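Local structure of protein - conserved hypothetical (4LES) at residues 77-81 against 82-86. The protein is of unknown function, a conserved hypothetical protein from Bacillus anthracis built largely of antiparallel beta sheet. Residues are numbered along the deposited sequence; the frame is centred on the assembly and turned at random.
Sequences DFHTP and KFDVT. With EOH (ethanol), chain D.
K82 meets T80 through a bridging water at the turn of a beta hairpin. P81 and K82 take the two corner positions of a type I turn. The water accepts from K82 N and donates to T80 OG1, 2.7 Å away. The K82 chain runs outward, and its amine makes a cation-pi contact with F131.

F83 faces T80 across the turn. F83 O accepts from T80 N at 2.9 Å. T80 OG1 also points at F83 O, but its 2.5 Å is too short to trust in detail. T80 chi1 of 71° sets OG1 between its own backbone N and carbonyl carbon, which gives it this direction. The F83 ring leads away from the first strand, to M127 and L132.

D84 and H79 are a non-hydrogen-bonded pair, but their side chains bond directly. H79 ND1 donates to D84 OD1 at 2.8 Å. OD1 uses its syn lone pair. The bond is bent, 141° at the hydrogen, and the ring and carboxylate planes lie 61° apart.

V85 and F78 are the hydrogen-bonded pair. Each backbone N donates to the other's O, both at 2.8 Å. Their side chains share the buried face and both touch V197. F78 CD1 brings a ring edge to V85 O.

T86 pairs with D77, and its OG1 lies 3.5 Å from D77 CG. D77 has two conformers, so its details are doubtful. In one, its carboxylate is perpendicular to that of D84, and their OD2 atoms are 4.2 Å apart. The hydroxyl of an ethanol, probably from the crystallisation liquor, lies within hydrogen-bonding distance of both OD2 atoms. Which of the two its single proton serves is not settled. In this conformer, the closeness of D77 and D84 might raise the pKa of one aspartate. The H79 N-H probably eases the negative charge on D84, and the D84 carboxylate might in turn favour a protonated imidazole.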
loop_
_atom_site.group_PDB
_atom_site.type_symbol
_atom_site.label_atom_id
_atom_site.label_comp_id
_atom_site.label_asym_id
_atom_site.label_seq_id
_atom_site.Cartn_x
_atom_site.Cartn_y
_atom_site.Cartn_z
ATOM N N ASP A 77 -11.100 -3.988 -7.384
ATOM C CA ASP A 77 -11.057 -5.205 -6.595
ATOM C C ASP A 77 -10.511 -6.314 -7.525
ATOM O O ASP A 77 -10.893 -6.402 -8.687
ATOM C CB ASP A 77 -12.473 -5.485 -6.058
ATOM C CG ASP A 77 -12.519 -6.565 -4.981
ATOM O OD1 ASP A 77 -11.473 -7.200 -4.697
ATOM O OD2 ASP A 77 -13.630 -6.769 -4.421
ATOM N N PHE A 78 -9.575 -7.110 -7.012
ATOM C CA PHE A 78 -8.914 -8.137 -7.760
ATOM C C PHE A 78 -9.131 -9.447 -7.060
ATOM O O PHE A 78 -8.815 -9.610 -5.878
ATOM C CB PHE A 78 -7.433 -7.852 -7.840
ATOM C CG PHE A 78 -7.106 -6.525 -8.436
ATOM C CD1 PHE A 78 -7.024 -5.396 -7.642
ATOM C CD2 PHE A 78 -6.871 -6.400 -9.775
ATOM C CE1 PHE A 78 -6.712 -4.162 -8.179
ATOM C CE2 PHE A 78 -6.554 -5.167 -10.328
ATOM C CZ PHE A 78 -6.478 -4.044 -9.517
ATOM N N HIS A 79 -9.655 -10.398 -7.811
ATOM C CA HIS A 79 -9.970 -11.688 -7.288
ATOM C C HIS A 79 -8.809 -12.693 -7.303
ATOM O O HIS A 79 -8.125 -12.854 -8.311
ATOM C CB HIS A 79 -11.118 -12.264 -8.082
ATOM C CG HIS A 79 -11.525 -13.608 -7.623
ATOM N ND1 HIS A 79 -12.329 -13.798 -6.520
ATOM C CD2 HIS A 79 -11.229 -14.839 -8.103
ATOM C CE1 HIS A 79 -12.511 -15.097 -6.344
ATOM N NE2 HIS A 79 -11.860 -15.743 -7.294
ATOM N N THR A 80 -8.594 -13.347 -6.157
ATOM C CA THR A 80 -7.601 -14.413 -6.029
ATOM C C THR A 80 -8.391 -15.546 -5.408
ATOM O O THR A 80 -9.509 -15.331 -4.918
ATOM C CB THR A 80 -6.368 -14.025 -5.166
ATOM O OG1 THR A 80 -6.726 -13.925 -3.773
ATOM C CG2 THR A 80 -5.770 -12.736 -5.650
ATOM N N PRO A 81 -7.842 -16.765 -5.454
ATOM C CA PRO A 81 -8.594 -17.914 -4.945
ATOM C C PRO A 81 -9.129 -17.770 -3.521
ATOM O O PRO A 81 -10.276 -18.113 -3.264
ATOM C CB PRO A 81 -7.576 -19.062 -5.027
ATOM C CG PRO A 81 -6.601 -18.639 -6.090
ATOM C CD PRO A 81 -6.510 -17.147 -5.970
ATOM N N LYS A 82 -8.326 -17.251 -2.605
ATOM C CA LYS A 82 -8.766 -17.162 -1.204
ATOM C C LYS A 82 -9.228 -15.787 -0.758
ATOM O O LYS A 82 -10.028 -15.676 0.174
ATOM C CB LYS A 82 -7.622 -17.615 -0.293
ATOM C CG LYS A 82 -7.207 -19.061 -0.473
ATOM C CD LYS A 82 -5.923 -19.344 0.310
ATOM C CE LYS A 82 -5.598 -20.827 0.351
ATOM N NZ LYS A 82 -4.367 -21.079 1.145
ATOM N N PHE A 83 -8.753 -14.752 -1.455
ATOM C CA PHE A 83 -9.010 -13.379 -1.089
ATOM C C PHE A 83 -9.349 -12.451 -2.265
ATOM O O PHE A 83 -8.784 -12.582 -3.344
ATOM C CB PHE A 83 -7.721 -12.785 -0.457
ATOM C CG PHE A 83 -7.188 -13.557 0.737
ATOM C CD1 PHE A 83 -7.603 -13.253 2.023
ATOM C CD2 PHE A 83 -6.252 -14.566 0.573
ATOM C CE1 PHE A 83 -7.120 -13.952 3.123
ATOM C CE2 PHE A 83 -5.765 -15.289 1.673
ATOM C CZ PHE A 83 -6.200 -14.983 2.948
ATOM N N ASP A 84 -10.240 -11.489 -2.017
ATOM C CA ASP A 84 -10.507 -10.388 -2.963
ATOM C C ASP A 84 -9.707 -9.238 -2.406
ATOM O O ASP A 84 -9.923 -8.837 -1.264
ATOM C CB ASP A 84 -11.993 -9.999 -3.027
ATOM C CG ASP A 84 -12.801 -10.935 -3.931
ATOM O OD1 ASP A 84 -12.180 -11.665 -4.738
ATOM O OD2 ASP A 84 -14.048 -10.941 -3.815
ATOM N N VAL A 85 -8.778 -8.728 -3.200
ATOM C CA VAL A 85 -7.903 -7.652 -2.792
ATOM C C VAL A 85 -8.335 -6.349 -3.440
ATOM O O VAL A 85 -8.402 -6.254 -4.659
ATOM C CB VAL A 85 -6.450 -7.957 -3.201
ATOM C CG1 VAL A 85 -5.549 -6.788 -2.852
ATOM C CG2 VAL A 85 -5.965 -9.238 -2.531
ATOM N N THR A 86 -8.651 -5.353 -2.628
ATOM C CA THR A 86 -9.059 -4.055 -3.142
ATOM C C THR A 86 -7.898 -3.100 -3.039
ATOM O O THR A 86 -7.250 -3.021 -1.988
ATOM C CB THR A 86 -10.227 -3.494 -2.330
ATOM O OG1 THR A 86 -11.341 -4.357 -2.483
ATOM C CG2 THR A 86 -10.620 -2.102 -2.829
HETATM C C1 EOH D . -16.204 -8.425 -2.522
HETATM C C2 EOH D . -16.779 -9.743 -2.043
HETATM O O EOH D . -14.771 -8.461 -2.490
HETATM O O HOH W 1 -5.588 -16.266 -2.895
#